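Local atomic coordinates of tudor domain-containing protein 1 (Homo sapiens, PDB entry 5M9N), a protein that binds arginine-methylated partners such as Piwi proteins and probably acts in piRNA-guided repression of transposable elements during spermatogenesis. Residues S22-K27 with K137-P142; C90-E95 with L128-P133; K147-G152 with E186-V191; Q173-T178 with L193-E198. One frame throughout, in Å; residues are numbered along the deposited sequence. Where two conformers were deposited one is given.

Contact 1 (S22-K27 with K137-P142); sequences SDLIPK and KLLELP
In the extended Tudor domain the N-terminal segment ahead of strand 36-44 meets the loop between strands 131-132 and 146-150, where Leu139 reaches Leu24 and Lys27 lies against Glu140 and Pro142. Leu139 is the buried piece. Its CD1, anti to CA (chi2 178°), presses on the backbone of Leu24, with CD1 to Leu24 C at 3.5 Å. The two leucine side chains cross at about a right angle, and Leu24 CD2 lies 3.8 Å from Leu139 CD1. Ile134 packs on both leucines, and Ile88 of strand 88-92 on Leu139. At the exposed end the aliphatic part of Lys27 does the touching: CD sits 3.2 Å from Glu140 O, while CB faces Pro142 CB at 4.0 Å. No direct hydrogen bond joins the two segments. A water instead accepts from Lys27 N at 2.9 Å and donates to Leu139 O and Leu141 O, the latter also bonded by Arg101. Beyond it, the backbones of Lys27 and Met143 are hydrogen-bonded. Lys27 NZ and Glu140 OE2 stay 6.5 Å apart, so any attraction between these charges is probably weak; leucine packing, the aliphatic part of Lys27 and the shared water join the segments.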
loop_
_atom_site.group_PDB
_atom_site.type_symbol
_atom_site.label_atom_id
_atom_site.label_comp_id
_atom_site.label_asym_id
_atom_site.label_seq_id
_atom_site.Cartn_x
_atom_site.Cartn_y
_atom_site.Cartn_z
ATOM N N SER A 22 15.920 -14.640 -8.215
ATOM C CA SER A 22 14.867 -15.627 -7.948
ATOM C C SER A 22 14.475 -15.608 -6.486
ATOM O O SER A 22 13.316 -15.784 -6.161
ATOM C CB SER A 22 15.316 -17.047 -8.298
ATOM O OG SER A 22 15.555 -17.173 -9.690
ATOM N N ASP A 23 15.445 -15.399 -5.607
ATOM C CA ASP A 23 15.170 -15.295 -4.184
ATOM C C ASP A 23 14.603 -13.940 -3.724
ATOM O O ASP A 23 14.500 -13.725 -2.514
ATOM C CB ASP A 23 16.440 -15.621 -3.370
ATOM C CG ASP A 23 17.009 -17.021 -3.663
ATOM O OD1 ASP A 23 16.378 -17.840 -4.385
ATOM O OD2 ASP A 23 18.104 -17.298 -3.136
ATOM N N LEU A 24 14.224 -13.039 -4.634
ATOM C CA LEU A 24 13.698 -11.730 -4.235
ATOM C C LEU A 24 12.201 -11.632 -4.461
ATOM O O LEU A 24 11.693 -10.632 -4.975
ATOM C CB LEU A 24 14.453 -10.581 -4.922
ATOM C CG LEU A 24 15.882 -10.388 -4.395
ATOM C CD1 LEU A 24 16.544 -9.193 -5.069
ATOM C CD2 LEU A 24 15.893 -10.221 -2.865
ATOM N N ILE A 25 11.498 -12.665 -4.002
ATOM C CA ILE A 25 10.052 -12.781 -4.176
ATOM C C ILE A 25 9.424 -12.144 -2.947
ATOM O O ILE A 25 9.623 -12.621 -1.835
ATOM C CB ILE A 25 9.613 -14.257 -4.301
ATOM C CG1 ILE A 25 10.271 -14.907 -5.537
ATOM C CG2 ILE A 25 8.091 -14.393 -4.334
ATOM C CD1 ILE A 25 10.063 -14.177 -6.847
ATOM N N PRO A 26 8.700 -11.046 -3.139
ATOM C CA PRO A 26 7.924 -10.565 -2.004
ATOM C C PRO A 26 6.768 -11.517 -1.628
ATOM O O PRO A 26 6.233 -12.253 -2.452
ATOM C CB PRO A 26 7.423 -9.215 -2.466
ATOM C CG PRO A 26 7.433 -9.264 -3.960
ATOM C CD PRO A 26 8.481 -10.250 -4.367
ATOM N N LYS A 27 6.455 -11.530 -0.350
ATOM C CA LYS A 27 5.385 -12.356 0.217
ATOM C C LYS A 27 4.088 -11.546 0.255
ATOM O O LYS A 27 4.124 -10.321 0.232
ATOM C CB LYS A 27 5.780 -12.819 1.608
ATOM C CG LYS A 27 6.892 -13.845 1.609
ATOM C CD LYS A 27 7.382 -14.081 3.037
ATOM C CE LYS A 27 8.018 -15.443 3.217
ATOM N NZ LYS A 27 9.215 -15.576 2.340
ATOM N N LYS A 137 16.488 -11.608 3.314
ATOM C CA LYS A 137 16.088 -11.478 4.727
ATOM C C LYS A 137 15.053 -10.370 4.907
ATOM O O LYS A 137 14.140 -10.530 5.675
ATOM C CB LYS A 137 17.283 -11.214 5.638
ATOM C CG LYS A 137 16.974 -11.116 7.146
ATOM C CD LYS A 137 17.091 -12.462 7.874
ATOM C CE LYS A 137 16.414 -12.477 9.263
ATOM N NZ LYS A 137 16.672 -13.727 10.054
ATOM N N LEU A 138 15.173 -9.264 4.179
ATOM C CA LEU A 138 14.272 -8.133 4.408
ATOM C C LEU A 138 12.910 -8.283 3.723
ATOM O O LEU A 138 12.074 -7.393 3.870
ATOM C CB LEU A 138 14.946 -6.824 4.015
ATOM C CG LEU A 138 16.090 -6.414 4.940
ATOM C CD1 LEU A 138 16.986 -5.360 4.325
ATOM C CD2 LEU A 138 15.507 -5.919 6.264
ATOM N N LEU A 139 12.720 -9.372 2.965
ATOM C CA LEU A 139 11.433 -9.759 2.370
ATOM C C LEU A 139 10.673 -10.833 3.145
ATOM O O LEU A 139 9.699 -11.377 2.642
ATOM C CB LEU A 139 11.638 -10.241 0.905
ATOM C CG LEU A 139 12.234 -9.235 -0.057
ATOM C CD1 LEU A 139 12.414 -9.850 -1.445
ATOM C CD2 LEU A 139 11.307 -8.049 -0.143
ATOM N N GLU A 140 11.079 -11.120 4.372
ATOM C CA GLU A 140 10.388 -12.114 5.171
ATOM C C GLU A 140 9.018 -11.620 5.661
ATOM O O GLU A 140 8.090 -12.408 5.666
ATOM C CB GLU A 140 11.266 -12.595 6.325
ATOM C CG GLU A 140 12.422 -13.433 5.818
ATOM C CD GLU A 140 13.297 -13.984 6.917
ATOM O OE1 GLU A 140 13.242 -13.452 8.048
ATOM O OE2 GLU A 140 14.067 -14.925 6.638
ATOM N N LEU A 141 8.891 -10.339 6.029
ATOM C CA LEU A 141 7.586 -9.738 6.284
ATOM C C LEU A 141 6.766 -9.670 4.987
ATOM O O LEU A 141 7.289 -9.214 3.993
ATOM C CB LEU A 141 7.738 -8.316 6.855
ATOM C CG LEU A 141 6.420 -7.721 7.423
ATOM C CD1 LEU A 141 6.028 -8.534 8.636
ATOM C CD2 LEU A 141 6.526 -6.259 7.814
ATOM N N PRO A 142 5.501 -10.155 4.982
ATOM C CA PRO A 142 4.709 -9.894 3.796
ATOM C C PRO A 142 4.459 -8.413 3.579
ATOM O O PRO A 142 4.425 -7.613 4.535
ATOM C CB PRO A 142 3.408 -10.687 4.011
ATOM C CG PRO A 142 3.627 -11.558 5.191
ATOM C CD PRO A 142 4.923 -11.217 5.823
HETATM O O HOH W 1 7.860 -9.698 1.374
#

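Contact 2 (C90-E95 with L128-P133); sequences CAQFSE and LMRLCP
Cys90 and Cys132 face each other across two short antiparallel strands, and here the packing is tight. Cys90 N donates to Cys132 O at 2.9 Å, and Cys132 N returns a bond to Cys90 O, closing the hydrogen-bonded pair. Their side chains share one sheet face, where Cys90 CB lies 3.5 Å from Cys132 SG. That sulfur is in a disulfide with Cys72 of helix 58-73, so strand 131-132 is tied covalently to the helix; Cys90 also packs on its Leu68 and Tyr71. On the other face, Ala91 CB touches Leu131 CD2 at 3.7 Å, over Val113, Val115 and Tyr117. The pairing sets strand 131-132 at the margin of the five-stranded antiparallel sheet of the Tudor core, a member of the SH3-like barrel clan. Toward solvent a side-chain clasp is added to the last backbone bond, Gln92 N to Arg130 O at 2.8 Å. The bend of Arg130 at chi3 (78°) sets NE beside the Gln92 carbonyl, the guanidinium edge facing Gln92 O. Arg130 NE, at 3.2 Å, and Arg130 NH2, at 3.1 Å, bind Gln92 O from the same face of its carbonyl plane, NH2 standing well above that plane. Gln92 and Arg130 side chains cross at about a right angle, and both reach Asp97: Gln92 NE2 its carbonyl, Arg130 NH2 its carboxylate. Ser94 CB covers one guanidinium face at 4.2 Å from Arg130 NH2. Beside this more exposed end Phe93 points CB away from Arg130; its ring meets Tyr117 edge-to-face and packs on the modified side chain of the bound peptide, as in an aromatic cage for methylarginine.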
loop_
_atom_site.group_PDB
_atom_site.type_symbol
_atom_site.label_atom_id
_atom_site.label_comp_id
_atom_site.label_asym_id
_atom_site.label_seq_id
_atom_site.Cartn_x
_atom_site.Cartn_y
_atom_site.Cartn_z
ATOM N N CYS A 90 15.159 -1.119 -1.829
ATOM C CA CYS A 90 14.964 -0.103 -0.777
ATOM C C CYS A 90 14.969 1.266 -1.438
ATOM O O CYS A 90 15.730 1.507 -2.395
ATOM C CB CYS A 90 16.034 -0.204 0.303
ATOM S SG CYS A 90 16.324 -1.857 0.940
ATOM N N ALA A 91 14.035 2.108 -1.010
ATOM C CA ALA A 91 13.880 3.473 -1.436
ATOM C C ALA A 91 13.800 4.386 -0.208
ATOM O O ALA A 91 13.078 4.056 0.771
ATOM C CB ALA A 91 12.625 3.595 -2.233
ATOM N N GLN A 92 14.514 5.522 -0.259
ATOM C CA GLN A 92 14.489 6.494 0.834
ATOM C C GLN A 92 13.426 7.565 0.565
ATOM O O GLN A 92 13.543 8.377 -0.367
ATOM C CB GLN A 92 15.890 7.110 0.915
ATOM C CG GLN A 92 16.198 7.875 2.141
ATOM C CD GLN A 92 17.627 8.364 2.153
ATOM O OE1 GLN A 92 18.360 8.311 1.141
ATOM N NE2 GLN A 92 18.010 8.891 3.244
ATOM N N PHE A 93 12.360 7.514 1.335
ATOM C CA PHE A 93 11.180 8.358 1.172
ATOM C C PHE A 93 11.546 9.817 1.277
ATOM O O PHE A 93 12.338 10.185 2.124
ATOM C CB PHE A 93 10.142 7.932 2.257
ATOM C CG PHE A 93 8.804 8.634 2.192
ATOM C CD1 PHE A 93 8.218 8.997 0.978
ATOM C CD2 PHE A 93 8.082 8.827 3.362
ATOM C CE1 PHE A 93 6.975 9.602 0.937
ATOM C CE2 PHE A 93 6.847 9.437 3.335
ATOM C CZ PHE A 93 6.282 9.814 2.132
ATOM N N SER A 94 11.024 10.652 0.371
ATOM C CA SER A 94 11.452 12.032 0.346
ATOM C C SER A 94 11.070 12.802 1.623
ATOM O O SER A 94 11.796 13.697 2.012
ATOM C CB SER A 94 10.882 12.796 -0.828
ATOM O OG SER A 94 9.494 12.662 -0.796
ATOM N N GLU A 95 9.910 12.493 2.176
ATOM C CA GLU A 95 9.353 13.304 3.292
ATOM C C GLU A 95 9.985 13.054 4.674
ATOM O O GLU A 95 9.895 13.909 5.535
ATOM C CB GLU A 95 7.856 13.077 3.430
ATOM C CG GLU A 95 6.942 13.614 2.336
ATOM C CD GLU A 95 5.461 13.346 2.695
ATOM O OE1 GLU A 95 4.993 13.825 3.751
ATOM O OE2 GLU A 95 4.743 12.655 1.945
ATOM N N LEU A 128 18.010 7.846 -8.454
ATOM C CA LEU A 128 18.723 6.578 -8.175
ATOM C C LEU A 128 19.601 6.584 -6.914
ATOM O O LEU A 128 19.821 5.526 -6.299
ATOM C CB LEU A 128 19.558 6.131 -9.393
ATOM C CG LEU A 128 18.827 5.757 -10.678
ATOM C CD1 LEU A 128 19.835 5.406 -11.762
ATOM C CD2 LEU A 128 17.955 4.566 -10.501
ATOM N N MET A 129 20.051 7.769 -6.500
ATOM C CA MET A 129 20.820 7.895 -5.286
ATOM C C MET A 129 19.952 7.504 -4.054
ATOM O O MET A 129 20.509 7.156 -3.038
ATOM C CB MET A 129 21.353 9.314 -5.116
ATOM C CG MET A 129 22.156 9.879 -6.282
ATOM S SD MET A 129 23.814 9.194 -6.203
ATOM C CE MET A 129 24.493 9.745 -7.795
ATOM N N ARG A 130 18.615 7.509 -4.176
ATOM C CA ARG A 130 17.709 7.193 -3.040
ATOM C C ARG A 130 17.246 5.742 -3.129
ATOM O O ARG A 130 16.396 5.318 -2.341
ATOM C CB ARG A 130 16.556 8.248 -2.931
ATOM C CG ARG A 130 17.128 9.595 -2.473
ATOM C CD ARG A 130 16.251 10.847 -2.495
ATOM N NE ARG A 130 15.411 10.781 -1.372
ATOM C CZ ARG A 130 15.341 11.586 -0.321
ATOM N NH1 ARG A 130 15.988 12.740 -0.181
ATOM N NH2 ARG A 130 14.544 11.192 0.602
ATOM N N LEU A 131 17.824 4.945 -4.045
ATOM C CA LEU A 131 17.533 3.499 -4.063
ATOM C C LEU A 131 18.781 2.725 -3.636
ATOM O O LEU A 131 19.850 3.194 -3.915
ATOM C CB LEU A 131 17.041 3.017 -5.402
ATOM C CG LEU A 131 15.986 3.890 -6.101
ATOM C CD1 LEU A 131 15.804 3.443 -7.564
ATOM C CD2 LEU A 131 14.692 3.845 -5.343
ATOM N N CYS A 132 18.587 1.549 -3.017
ATOM C CA CYS A 132 19.570 0.662 -2.323
ATOM C C CYS A 132 19.060 -0.713 -2.867
ATOM O O CYS A 132 17.831 -0.930 -2.941
ATOM C CB CYS A 132 19.443 0.946 -0.671
ATOM S SG CYS A 132 19.479 -0.187 0.839
ATOM N N PRO A 133 19.936 -1.672 -3.243
ATOM C CA PRO A 133 19.361 -3.044 -3.371
ATOM C C PRO A 133 18.909 -3.659 -2.029
ATOM O O PRO A 133 19.299 -3.160 -0.979
ATOM C CB PRO A 133 20.494 -3.865 -3.955
ATOM C CG PRO A 133 21.731 -3.093 -3.638
ATOM C CD PRO A 133 21.389 -1.649 -3.544
#

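Contact 3 (K147-G152 with E186-V191); sequences KCVLAG and ENSSLV
Lys147 O takes two donors: Ser189 N, at 2.8 Å and almost straight (175°), and a water that also bonds Ser189 OG. Ser189 OG has a further partner in Lys184. From this start the backbone ladder runs in parallel register. Val149 N donates to Ser189 O, Val191 N meets Val149 O nearly along the C=O axis, and Ala151 N closes the run on Val191 O at 2.8 Å. CA-H contacts fill in between, including Leu190 CA with Val149 O at 3.3 Å. On one face Cys148 CB touches Val191 CG2 at 3.9 Å, beside Phe50 of strand 49-54. On the other, Leu190 extends CG anti to its backbone N (chi1 -169°), placing CG 3.8 Å from Ala151 CB. Leu190 CD1 lies between Val149 and Ala151, 3.7 Å from Val149 CG1, the valine and leucine side chains crossing at a slant. Ser188, just before strand 189-195, sets its CB against Lys147 CG at 3.5 Å. The ladder joins strands 146-150 and 189-195 of the mixed sheet, consistent with the staphylococcal nuclease-like part of an extended Tudor domain; strand 49-54 pairs with the far edge of 146-150. With apolar contacts on both faces, the register is set chiefly by the four backbone bonds; these satisfy the main-chain groups facing this partner, while Cys148 and Leu150 bond to Phe50 and Pro47, and Leu190 to strand 177-184.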
loop_
_atom_site.group_PDB
_atom_site.type_symbol
_atom_site.label_atom_id
_atom_site.label_comp_id
_atom_site.label_asym_id
_atom_site.label_seq_id
_atom_site.Cartn_x
_atom_site.Cartn_y
_atom_site.Cartn_z
ATOM N N LYS A 147 -4.133 -4.070 -1.418
ATOM C CA LYS A 147 -4.837 -3.403 -2.491
ATOM C C LYS A 147 -6.303 -3.831 -2.528
ATOM O O LYS A 147 -6.608 -5.015 -2.570
ATOM C CB LYS A 147 -4.182 -3.711 -3.843
ATOM C CG LYS A 147 -4.893 -3.057 -5.009
ATOM C CD LYS A 147 -5.064 -1.568 -4.798
ATOM C CE LYS A 147 -6.024 -1.041 -5.843
ATOM N NZ LYS A 147 -7.326 -1.754 -6.088
ATOM N N CYS A 148 -7.189 -2.840 -2.532
ATOM C CA CYS A 148 -8.590 -3.011 -2.340
ATOM C C CYS A 148 -9.409 -2.288 -3.387
ATOM O O CYS A 148 -9.016 -1.237 -3.905
ATOM C CB CYS A 148 -8.993 -2.442 -0.972
ATOM S SG CYS A 148 -8.257 -3.359 0.400
ATOM N N VAL A 149 -10.593 -2.855 -3.633
ATOM C CA VAL A 149 -11.648 -2.254 -4.378
ATOM C C VAL A 149 -12.920 -2.328 -3.506
ATOM O O VAL A 149 -13.187 -3.354 -2.938
ATOM C CB VAL A 149 -11.938 -3.134 -5.592
ATOM C CG1 VAL A 149 -13.158 -2.630 -6.363
ATOM C CG2 VAL A 149 -10.701 -3.239 -6.458
ATOM N N LEU A 150 -13.659 -1.235 -3.431
ATOM C CA LEU A 150 -14.800 -1.129 -2.566
ATOM C C LEU A 150 -15.984 -1.886 -3.193
ATOM O O LEU A 150 -16.375 -1.561 -4.299
ATOM C CB LEU A 150 -15.147 0.344 -2.323
ATOM C CG LEU A 150 -16.159 0.472 -1.163
ATOM C CD1 LEU A 150 -15.504 0.165 0.180
ATOM C CD2 LEU A 150 -16.801 1.835 -1.086
ATOM N N ALA A 151 -16.485 -2.920 -2.509
ATOM C CA ALA A 151 -17.639 -3.776 -2.939
ATOM C C ALA A 151 -18.945 -3.038 -3.120
ATOM O O ALA A 151 -19.258 -2.107 -2.379
ATOM C CB ALA A 151 -17.894 -4.928 -1.936
ATOM N N GLY A 152 -19.690 -3.483 -4.137
ATOM C CA GLY A 152 -21.094 -3.120 -4.341
ATOM C C GLY A 152 -21.353 -1.773 -4.985
ATOM O O GLY A 152 -22.507 -1.369 -5.055
ATOM N N GLU A 186 -7.949 -10.379 -9.382
ATOM C CA GLU A 186 -6.647 -10.814 -9.857
ATOM C C GLU A 186 -5.510 -10.153 -9.090
ATOM O O GLU A 186 -4.631 -10.834 -8.563
ATOM C CB GLU A 186 -6.503 -10.579 -11.377
ATOM C CG GLU A 186 -5.219 -11.214 -11.943
ATOM C CD GLU A 186 -5.050 -10.992 -13.433
ATOM O OE1 GLU A 186 -5.965 -11.393 -14.163
ATOM O OE2 GLU A 186 -4.013 -10.436 -13.876
ATOM N N ASN A 187 -5.493 -8.836 -9.019
ATOM C CA ASN A 187 -4.424 -8.197 -8.281
ATOM C C ASN A 187 -4.899 -7.503 -6.980
ATOM O O ASN A 187 -4.136 -6.783 -6.362
ATOM C CB ASN A 187 -3.617 -7.273 -9.207
ATOM C CG ASN A 187 -2.784 -8.057 -10.233
ATOM O OD1 ASN A 187 -1.568 -8.266 -10.056
ATOM N ND2 ASN A 187 -3.446 -8.515 -11.310
ATOM N N SER A 188 -6.127 -7.774 -6.539
ATOM C CA SER A 188 -6.639 -7.100 -5.325
ATOM C C SER A 188 -7.758 -7.818 -4.569
ATOM O O SER A 188 -8.189 -8.877 -4.969
ATOM C CB SER A 188 -7.105 -5.713 -5.718
ATOM O OG SER A 188 -8.155 -5.778 -6.576
ATOM N N SER A 189 -8.174 -7.225 -3.449
ATOM C CA SER A 189 -9.338 -7.684 -2.707
ATOM C C SER A 189 -10.538 -6.758 -2.836
ATOM O O SER A 189 -10.407 -5.568 -2.681
ATOM C CB SER A 189 -9.003 -7.827 -1.242
ATOM O OG SER A 189 -7.924 -8.689 -1.058
ATOM N N LEU A 190 -11.712 -7.338 -3.089
ATOM C CA LEU A 190 -12.959 -6.631 -3.031
ATOM C C LEU A 190 -13.371 -6.640 -1.557
ATOM O O LEU A 190 -13.449 -7.688 -0.972
ATOM C CB LEU A 190 -14.018 -7.368 -3.855
ATOM C CG LEU A 190 -15.316 -6.617 -4.119
ATOM C CD1 LEU A 190 -15.161 -5.395 -5.015
ATOM C CD2 LEU A 190 -16.374 -7.559 -4.725
ATOM N N VAL A 191 -13.656 -5.491 -0.987
ATOM C CA VAL A 191 -13.904 -5.408 0.481
ATOM C C VAL A 191 -15.091 -4.523 0.803
ATOM O O VAL A 191 -15.492 -3.674 -0.006
ATOM C CB VAL A 191 -12.673 -4.828 1.254
ATOM C CG1 VAL A 191 -11.460 -5.749 1.200
ATOM C CG2 VAL A 191 -12.357 -3.423 0.813
HETATM O O HOH W 2 -5.557 -7.482 -1.773
HETATM O O HOH W 3 -7.784 -3.477 -8.130
#

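Contact 4 (Q173-T178 with L193-E198); sequences QNKIIT and LIDKSE
Lys175 and Asp195 cross at about a right angle, the lysine chain, extended beyond CG, bringing NZ to the carboxylate. NZ of Lys175 meets Asp195 OD2 at 2.8 Å, nearly along that oxygen's C-O axis, in a salt bridge. Asp195 CG stands anti to its backbone N (chi1 178°), which puts it 3.9 Å from Lys175 NZ. Glu198, bent at chi2 and also at about a right angle to Lys175, adds a long ion pair, OE2 to NZ at 3.9 Å; two acidic groups around one ammonium would favour its charged form. The other oxygen, Asp195 OD1, accepts from Ser197 N at 3.0 Å from above the carboxylate plane, making an Asx turn where the chain leaves the strand. Deeper in, the Ile177 and Leu193 side chains cross obliquely, with Ile177 CG2 at 3.9 Å from Leu193 CB. The Ile177 and Asp195 side chains cross at about a right angle, with Ile177 CD1 4.0 Å from Asp195 CB, so the acid's apolar part rests on the isoleucine. Thr178 presents OG1 to the extended Lys196 chain, 3.4 Å from CD, the two side chains meeting at a slant. Thr178 N donates to Ile194 O at 2.9 Å, and Ile194 N answers to Thr178 O. These reciprocal bonds mark a hydrogen-bonded antiparallel pair at the open end of the hairpin formed by strands 177-184 and 189-195, which belongs to the mixed sheet together with strand 36-44.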
loop_
_atom_site.group_PDB
_atom_site.type_symbol
_atom_site.label_atom_id
_atom_site.label_comp_id
_atom_site.label_asym_id
_atom_site.label_seq_id
_atom_site.Cartn_x
_atom_site.Cartn_y
_atom_site.Cartn_z
ATOM N N GLN A 173 -10.693 8.583 7.670
ATOM C CA GLN A 173 -9.487 9.259 8.188
ATOM C C GLN A 173 -9.298 9.067 9.684
ATOM O O GLN A 173 -10.279 9.097 10.411
ATOM C CB GLN A 173 -9.547 10.755 7.942
ATOM C CG GLN A 173 -8.638 11.167 6.812
ATOM C CD GLN A 173 -8.732 12.645 6.534
ATOM O OE1 GLN A 173 -8.918 13.438 7.466
ATOM N NE2 GLN A 173 -8.584 13.035 5.251
ATOM N N ASN A 174 -8.038 8.889 10.108
ATOM C CA ASN A 174 -7.639 8.626 11.504
ATOM C C ASN A 174 -8.562 7.697 12.241
ATOM O O ASN A 174 -8.843 7.909 13.426
ATOM C CB ASN A 174 -7.528 9.925 12.289
ATOM C CG ASN A 174 -6.773 10.980 11.536
ATOM O OD1 ASN A 174 -5.809 10.676 10.818
ATOM N ND2 ASN A 174 -7.211 12.229 11.667
ATOM N N LYS A 175 -9.049 6.674 11.543
ATOM C CA LYS A 175 -10.024 5.761 12.118
ATOM C C LYS A 175 -9.607 4.321 11.926
ATOM O O LYS A 175 -8.944 3.950 10.926
ATOM C CB LYS A 175 -11.395 5.954 11.487
ATOM C CG LYS A 175 -12.275 6.992 12.127
ATOM C CD LYS A 175 -13.597 7.027 11.386
ATOM C CE LYS A 175 -14.658 7.698 12.224
ATOM N NZ LYS A 175 -15.897 7.948 11.454
ATOM N N ILE A 176 -10.078 3.504 12.860
ATOM C CA ILE A 176 -9.906 2.084 12.797
ATOM C C ILE A 176 -11.169 1.613 12.089
ATOM O O ILE A 176 -12.263 1.971 12.493
ATOM C CB ILE A 176 -9.773 1.389 14.183
ATOM C CG1 ILE A 176 -8.911 2.186 15.170
ATOM C CG2 ILE A 176 -9.133 0.006 14.012
ATOM C CD1 ILE A 176 -9.178 1.784 16.621
ATOM N N ILE A 177 -10.997 0.807 11.045
ATOM C CA ILE A 177 -12.059 0.368 10.176
ATOM C C ILE A 177 -12.043 -1.130 10.205
ATOM O O ILE A 177 -10.991 -1.731 10.288
ATOM C CB ILE A 177 -11.801 0.886 8.706
ATOM C CG1 ILE A 177 -11.854 2.412 8.705
ATOM C CG2 ILE A 177 -12.805 0.344 7.706
ATOM C CD1 ILE A 177 -13.110 3.023 9.319
ATOM N N THR A 178 -13.216 -1.738 10.161
ATOM C CA THR A 178 -13.321 -3.164 9.903
ATOM C C THR A 178 -13.314 -3.361 8.366
ATOM O O THR A 178 -14.191 -2.856 7.661
ATOM C CB THR A 178 -14.574 -3.780 10.531
ATOM O OG1 THR A 178 -14.539 -3.555 11.954
ATOM C CG2 THR A 178 -14.635 -5.248 10.257
ATOM N N LEU A 193 -15.989 -1.767 3.834
ATOM C CA LEU A 193 -15.357 -0.972 4.878
ATOM C C LEU A 193 -16.446 -0.550 5.855
ATOM O O LEU A 193 -17.373 0.138 5.458
ATOM C CB LEU A 193 -14.743 0.279 4.305
ATOM C CG LEU A 193 -13.581 0.127 3.303
ATOM C CD1 LEU A 193 -13.078 1.507 2.952
ATOM C CD2 LEU A 193 -12.493 -0.745 3.883
ATOM N N ILE A 194 -16.291 -0.923 7.127
ATOM C CA ILE A 194 -17.365 -0.744 8.111
ATOM C C ILE A 194 -16.783 -0.085 9.342
ATOM O O ILE A 194 -15.868 -0.606 9.956
ATOM C CB ILE A 194 -18.003 -2.093 8.489
ATOM C CG1 ILE A 194 -18.555 -2.795 7.235
ATOM C CG2 ILE A 194 -19.157 -1.908 9.476
ATOM C CD1 ILE A 194 -18.664 -4.296 7.381
ATOM N N ASP A 195 -17.305 1.085 9.675
ATOM C CA ASP A 195 -16.865 1.778 10.841
ATOM C C ASP A 195 -17.845 1.350 11.960
ATOM O O ASP A 195 -19.025 1.664 11.919
ATOM C CB ASP A 195 -16.860 3.277 10.627
ATOM C CG ASP A 195 -16.432 4.062 11.891
ATOM O OD1 ASP A 195 -15.963 3.440 12.907
ATOM O OD2 ASP A 195 -16.608 5.298 11.868
ATOM N N LYS A 196 -17.318 0.578 12.889
ATOM C CA LYS A 196 -18.081 0.056 14.019
ATOM C C LYS A 196 -18.052 0.967 15.265
ATOM O O LYS A 196 -18.511 0.563 16.359
ATOM C CB LYS A 196 -17.569 -1.338 14.331
ATOM C CG LYS A 196 -17.884 -2.317 13.214
ATOM C CD LYS A 196 -17.511 -3.731 13.607
ATOM C CE LYS A 196 -18.156 -4.724 12.665
ATOM N NZ LYS A 196 -17.540 -6.075 12.816
ATOM N N SER A 197 -17.503 2.173 15.110
ATOM C CA SER A 197 -17.385 3.150 16.190
ATOM C C SER A 197 -18.639 4.004 16.316
ATOM O O SER A 197 -18.737 4.777 17.249
ATOM C CB SER A 197 -16.170 4.066 15.965
ATOM O OG SER A 197 -14.952 3.328 15.940
ATOM N N GLU A 198 -19.560 3.900 15.355
ATOM C CA GLU A 198 -20.893 4.519 15.443
ATOM C C GLU A 198 -21.893 3.411 15.712
ATOM O O GLU A 198 -21.876 2.369 15.068
ATOM C CB GLU A 198 -21.268 5.263 14.140
ATOM C CG GLU A 198 -20.140 6.066 13.487
ATOM C CD GLU A 198 -19.387 6.991 14.443
ATOM O OE1 GLU A 198 -20.040 7.796 15.156
ATOM O OE2 GLU A 198 -18.133 6.922 14.454
#

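Contact 2 lies in the five-stranded sheet of the Tudor core and contact 1 on the surface beside it; contacts 3 and 4 lie in the mixed sheet of the extended domain's other part. Contact 2 falls within the span of chain bracketed by contact 1; their centres are 18 Å apart and their second segments adjoin. Contacts 3 and 4 follow, their segments alternating along the chain. Both use strand 189-195, paired with 146-150 in one and 177-184 in the other, and Leu150 CD1 packs on Leu193 CG at 3.7 Å. Centre to centre, contacts 2 and 4 are 33 Å apart, nearest atoms about 13 Å, so the two parts approach here without these segments touching.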